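Local coordinates for protein pyruvate formate-lyase 2 (Archaeoglobus fulgidus, PDB 2F3O) that belongs to the glycyl radical enzymes and probably has lyase activity, although its precise reaction is not established, at residues K472-R484 / L552-M565. Residues are numbered along the deposited sequence; the frame is centred on the assembly and turned at random.
Sequences KPKFLEDLLEKLR and LVAIEGALNAGYSM
Leu552 reaches across to three leucines of the facing helix. Its CD1 meets Leu483 CD2 tip to tip at 3.8 Å. Its CD2 lies 4.0 Å from Leu479 CD2, and Leu480 CD2 touches both of its methyls. Leu552 CG stands anti to its own carbonyl carbon (chi1 -67°), which, with chi2 near 180°, turns both methyls to the partner helix. One turn on, Ile555 splits its contacts between two branches. Its CD1 packs at 3.8 Å on Leu479 CD2, the two side chains crossing at about a right angle, while its CG2 faces Leu476 CD1 at 3.9 Å. Leu559 brings CD1 to the backbone and CB of Leu476.

Met565, at the start of the next helix, folds over the loop leading into helix 477-508. Its chain bends at chi2 and chi3, which carries CE round to the carbonyl oxygens of Lys474 and Phe475 and near Leu479 CB. Its CG lies against the Pro473 ring, with Pro473 CG 3.8 Å from Met565 CG.

Asp478 probably helps to hold the loop. Its carboxylate takes weak hydrogen bonds from the backbone N of Lys474 and Phe475. A salt bridge joins Lys482 NZ to Asp478 OD2 at 2.8 Å, through the anti lone pair. On the other segment, a Schellman motif with Gly562 at C-prime ends helix 545-560, and the chain turns back to Met565. Tyr602 of helix 597-615 packs on Leu476 and Leu552.

An alanine in place of Leu552 would probably leave the methyls of Leu479, Leu480 and Leu483 facing a gap. The short helix segments run nearly antiparallel, at 158°, with axes 11.6 Å apart. The contact ties the N-terminal end of helix 477-508 to helices 545-560 and 565-573, its centre about 37 Å from the chain centre. No hydrogen bond or salt bridge links the segments, so the join rests mainly on apolar packing, with Met565 against loop carbonyls and the charged network confined to the 472-484 side.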
loop_
_atom_site.group_PDB
_atom_site.type_symbol
_atom_site.label_atom_id
_atom_site.label_comp_id
_atom_site.label_asym_id
_atom_site.label_seq_id
_atom_site.Cartn_x
_atom_site.Cartn_y
_atom_site.Cartn_z
ATOM N N LYS A 472 -41.554 -4.141 22.393
ATOM C CA LYS A 472 -42.416 -3.142 23.032
ATOM C C LYS A 472 -41.646 -2.636 24.243
ATOM O O LYS A 472 -41.027 -3.418 24.960
ATOM C CB LYS A 472 -43.768 -3.728 23.469
ATOM C CG LYS A 472 -44.607 -4.349 22.369
ATOM C CD LYS A 472 -45.943 -4.833 22.932
ATOM C CE LYS A 472 -46.429 -6.143 22.285
ATOM N NZ LYS A 472 -47.325 -5.933 21.100
ATOM N N PRO A 473 -41.631 -1.319 24.439
ATOM C CA PRO A 473 -40.898 -0.752 25.567
ATOM C C PRO A 473 -41.679 -0.788 26.891
ATOM O O PRO A 473 -42.910 -0.657 26.908
ATOM C CB PRO A 473 -40.660 0.686 25.133
ATOM C CG PRO A 473 -41.747 0.987 24.125
ATOM C CD PRO A 473 -42.280 -0.299 23.594
ATOM N N LYS A 474 -40.968 -0.973 27.996
ATOM C CA LYS A 474 -41.626 -0.966 29.299
ATOM C C LYS A 474 -41.232 0.255 30.133
ATOM O O LYS A 474 -41.998 1.193 30.244
ATOM C CB LYS A 474 -41.424 -2.289 30.072
ATOM C CG LYS A 474 -40.207 -3.135 29.673
ATOM C CD LYS A 474 -40.606 -4.357 28.828
ATOM C CE LYS A 474 -39.374 -5.077 28.258
ATOM N NZ LYS A 474 -38.286 -5.170 29.282
ATOM N N PHE A 475 -40.036 0.250 30.702
ATOM C CA PHE A 475 -39.588 1.361 31.531
ATOM C C PHE A 475 -38.903 2.428 30.666
ATOM O O PHE A 475 -38.765 2.236 29.455
ATOM C CB PHE A 475 -38.654 0.842 32.632
ATOM C CG PHE A 475 -39.380 0.203 33.792
ATOM C CD1 PHE A 475 -40.078 -1.004 33.627
ATOM C CD2 PHE A 475 -39.367 0.813 35.050
ATOM C CE1 PHE A 475 -40.748 -1.588 34.681
ATOM C CE2 PHE A 475 -40.028 0.237 36.122
ATOM C CZ PHE A 475 -40.722 -0.974 35.938
ATOM N N LEU A 476 -38.484 3.544 31.274
ATOM C CA LEU A 476 -37.788 4.606 30.531
ATOM C C LEU A 476 -36.451 4.104 30.032
ATOM O O LEU A 476 -36.111 4.276 28.871
ATOM C CB LEU A 476 -37.542 5.854 31.394
ATOM C CG LEU A 476 -36.714 6.948 30.693
ATOM C CD1 LEU A 476 -37.533 7.614 29.613
ATOM C CD2 LEU A 476 -36.148 7.988 31.643
ATOM N N GLU A 477 -35.723 3.448 30.926
ATOM C CA GLU A 477 -34.342 3.060 30.697
ATOM C C GLU A 477 -34.139 2.153 29.490
ATOM O O GLU A 477 -33.147 2.290 28.776
ATOM C CB GLU A 477 -33.804 2.375 31.938
ATOM C CG GLU A 477 -32.334 2.581 32.135
ATOM C CD GLU A 477 -31.739 1.545 33.055
ATOM O OE1 GLU A 477 -30.879 1.931 33.883
ATOM O OE2 GLU A 477 -32.136 0.357 32.946
ATOM N N ASP A 478 -35.083 1.244 29.259
ATOM C CA ASP A 478 -35.020 0.360 28.101
ATOM C C ASP A 478 -35.764 0.907 26.876
ATOM O O ASP A 478 -35.885 0.218 25.865
ATOM C CB ASP A 478 -35.542 -1.041 28.440
ATOM C CG ASP A 478 -37.057 -1.093 28.515
ATOM O OD1 ASP A 478 -37.600 -0.602 29.527
ATOM O OD2 ASP A 478 -37.700 -1.614 27.572
ATOM N N LEU A 479 -36.288 2.127 26.964
ATOM C CA LEU A 479 -36.692 2.837 25.749
ATOM C C LEU A 479 -35.464 3.569 25.201
ATOM O O LEU A 479 -35.294 3.692 23.999
ATOM C CB LEU A 479 -37.842 3.813 26.007
ATOM C CG LEU A 479 -38.298 4.661 24.814
ATOM C CD1 LEU A 479 -39.289 3.935 23.940
ATOM C CD2 LEU A 479 -38.877 5.963 25.274
ATOM N N LEU A 480 -34.602 4.028 26.104
ATOM C CA LEU A 480 -33.351 4.670 25.725
ATOM C C LEU A 480 -32.451 3.737 24.899
ATOM O O LEU A 480 -31.954 4.130 23.836
ATOM C CB LEU A 480 -32.600 5.180 26.958
ATOM C CG LEU A 480 -33.206 6.337 27.747
ATOM C CD1 LEU A 480 -32.135 6.983 28.635
ATOM C CD2 LEU A 480 -33.831 7.360 26.820
ATOM N N GLU A 481 -32.270 2.506 25.372
ATOM C CA GLU A 481 -31.483 1.526 24.633
ATOM C C GLU A 481 -32.120 1.270 23.276
ATOM O O GLU A 481 -31.432 1.243 22.252
ATOM C CB GLU A 481 -31.401 0.204 25.383
ATOM C CG GLU A 481 -30.717 0.270 26.721
ATOM C CD GLU A 481 -31.183 -0.862 27.625
ATOM O OE1 GLU A 481 -31.973 -1.714 27.145
ATOM O OE2 GLU A 481 -30.769 -0.894 28.808
ATOM N N LYS A 482 -33.443 1.112 23.282
ATOM C CA LYS A 482 -34.191 0.869 22.066
ATOM C C LYS A 482 -34.120 2.063 21.120
ATOM O O LYS A 482 -34.159 1.879 19.917
ATOM C CB LYS A 482 -35.643 0.491 22.387
ATOM C CG LYS A 482 -35.805 -0.934 22.922
ATOM C CD LYS A 482 -37.263 -1.297 23.212
ATOM C CE LYS A 482 -37.400 -2.742 23.686
ATOM N NZ LYS A 482 -37.197 -2.952 25.145
ATOM N N LEU A 483 -33.980 3.272 21.666
ATOM C CA LEU A 483 -33.842 4.482 20.852
ATOM C C LEU A 483 -32.480 4.519 20.141
ATOM O O LEU A 483 -32.424 4.641 18.909
ATOM C CB LEU A 483 -34.071 5.753 21.690
ATOM C CG LEU A 483 -33.808 7.121 21.047
ATOM C CD1 LEU A 483 -34.767 7.393 19.913
ATOM C CD2 LEU A 483 -33.910 8.220 22.068
ATOM N N ARG A 484 -31.404 4.380 20.927
ATOM C CA ARG A 484 -30.021 4.329 20.436
ATOM C C ARG A 484 -29.833 3.286 19.354
ATOM O O ARG A 484 -29.146 3.516 18.366
ATOM C CB ARG A 484 -29.059 4.016 21.582
ATOM C CG ARG A 484 -27.612 4.381 21.321
ATOM C CD ARG A 484 -26.719 3.488 22.167
ATOM N NE ARG A 484 -25.421 4.092 22.453
ATOM C CZ ARG A 484 -25.160 4.826 23.530
ATOM N NH1 ARG A 484 -26.111 5.039 24.426
ATOM N NH2 ARG A 484 -23.951 5.337 23.717
ATOM N N LEU A 552 -38.614 12.629 25.617
ATOM C CA LEU A 552 -38.037 11.777 26.639
ATOM C C LEU A 552 -38.285 12.332 28.022
ATOM O O LEU A 552 -38.579 11.564 28.931
ATOM C CB LEU A 552 -36.549 11.561 26.400
ATOM C CG LEU A 552 -36.326 10.756 25.135
ATOM C CD1 LEU A 552 -34.857 10.689 24.807
ATOM C CD2 LEU A 552 -36.927 9.402 25.279
ATOM N N VAL A 553 -38.170 13.655 28.169
ATOM C CA VAL A 553 -38.484 14.346 29.433
ATOM C C VAL A 553 -39.948 14.170 29.781
ATOM O O VAL A 553 -40.308 13.899 30.925
ATOM C CB VAL A 553 -38.314 15.862 29.324
ATOM C CG1 VAL A 553 -38.042 16.449 30.693
ATOM C CG2 VAL A 553 -37.217 16.200 28.377
ATOM N N ALA A 554 -40.786 14.322 28.765
ATOM C CA ALA A 554 -42.207 14.171 28.918
ATOM C C ALA A 554 -42.604 12.727 29.209
ATOM O O ALA A 554 -43.621 12.495 29.842
ATOM C CB ALA A 554 -42.928 14.705 27.696
ATOM N N ILE A 555 -41.810 11.758 28.768
ATOM C CA ILE A 555 -42.091 10.373 29.126
ATOM C C ILE A 555 -41.654 10.145 30.563
ATOM O O ILE A 555 -42.364 9.497 31.331
ATOM C CB ILE A 555 -41.429 9.371 28.158
ATOM C CG1 ILE A 555 -42.295 9.205 26.912
ATOM C CG2 ILE A 555 -41.283 8.008 28.790
ATOM C CD1 ILE A 555 -41.581 8.556 25.752
ATOM N N GLU A 556 -40.515 10.738 30.926
ATOM C CA GLU A 556 -39.935 10.569 32.259
ATOM C C GLU A 556 -40.941 10.898 33.349
ATOM O O GLU A 556 -41.268 10.032 34.158
ATOM C CB GLU A 556 -38.676 11.412 32.441
ATOM C CG GLU A 556 -37.968 11.169 33.757
ATOM C CD GLU A 556 -36.894 12.198 34.035
ATOM O OE1 GLU A 556 -36.859 13.208 33.306
ATOM O OE2 GLU A 556 -36.082 12.010 34.972
ATOM N N GLY A 557 -41.462 12.124 33.323
ATOM C CA GLY A 557 -42.417 12.600 34.321
ATOM C C GLY A 557 -43.781 11.926 34.278
ATOM O O GLY A 557 -44.428 11.778 35.317
ATOM N N ALA A 558 -44.215 11.509 33.090
ATOM C CA ALA A 558 -45.533 10.886 32.933
ATOM C C ALA A 558 -45.588 9.454 33.464
ATOM O O ALA A 558 -46.630 8.985 33.928
ATOM C CB ALA A 558 -45.979 10.923 31.482
ATOM N N LEU A 559 -44.468 8.752 33.366
ATOM C CA LEU A 559 -44.366 7.440 33.969
ATOM C C LEU A 559 -44.281 7.653 35.467
ATOM O O LEU A 559 -45.107 7.127 36.213
ATOM C CB LEU A 559 -43.119 6.709 33.475
ATOM C CG LEU A 559 -43.071 6.263 32.014
ATOM C CD1 LEU A 559 -41.733 5.604 31.742
ATOM C CD2 LEU A 559 -44.220 5.333 31.669
ATOM N N ASN A 560 -43.287 8.456 35.860
ATOM C CA ASN A 560 -42.987 8.849 37.238
ATOM C C ASN A 560 -44.233 9.025 38.093
ATOM O O ASN A 560 -44.461 8.279 39.051
ATOM C CB ASN A 560 -42.214 10.173 37.223
ATOM C CG ASN A 560 -41.075 10.206 38.219
ATOM O OD1 ASN A 560 -39.898 10.230 37.833
ATOM N ND2 ASN A 560 -41.413 10.209 39.513
ATOM N N ALA A 561 -45.046 10.006 37.720
ATOM C CA ALA A 561 -46.361 10.144 38.298
ATOM C C ALA A 561 -47.391 9.439 37.405
ATOM O O ALA A 561 -47.868 10.022 36.439
ATOM C CB ALA A 561 -46.701 11.622 38.484
ATOM N N GLY A 562 -47.693 8.173 37.696
ATOM C CA GLY A 562 -48.917 7.539 37.179
ATOM C C GLY A 562 -48.934 6.556 36.007
ATOM O O GLY A 562 -49.176 5.357 36.201
ATOM N N TYR A 563 -48.707 7.060 34.792
ATOM C CA TYR A 563 -49.025 6.321 33.563
ATOM C C TYR A 563 -48.000 5.243 33.223
ATOM O O TYR A 563 -46.892 5.215 33.763
ATOM C CB TYR A 563 -49.160 7.271 32.369
ATOM C CG TYR A 563 -50.171 8.405 32.513
ATOM C CD1 TYR A 563 -49.866 9.567 33.231
ATOM C CD2 TYR A 563 -51.419 8.341 31.884
ATOM C CE1 TYR A 563 -50.788 10.611 33.356
ATOM C CE2 TYR A 563 -52.350 9.392 32.000
ATOM C CZ TYR A 563 -52.019 10.524 32.735
ATOM O OH TYR A 563 -52.918 11.565 32.857
ATOM N N SER A 564 -48.392 4.349 32.322
ATOM C CA SER A 564 -47.500 3.303 31.818
ATOM C C SER A 564 -47.103 3.567 30.353
ATOM O O SER A 564 -47.688 4.427 29.682
ATOM C CB SER A 564 -48.160 1.925 31.932
ATOM O OG SER A 564 -49.054 1.721 30.851
ATOM N N MET A 565 -46.115 2.814 29.868
ATOM C CA MET A 565 -45.586 3.006 28.525
ATOM C C MET A 565 -46.642 2.802 27.451
ATOM O O MET A 565 -46.788 3.650 26.573
ATOM C CB MET A 565 -44.395 2.083 28.275
ATOM C CG MET A 565 -43.487 2.516 27.119
ATOM S SD MET A 565 -42.787 4.171 27.261
ATOM C CE MET A 565 -41.364 3.923 28.305
#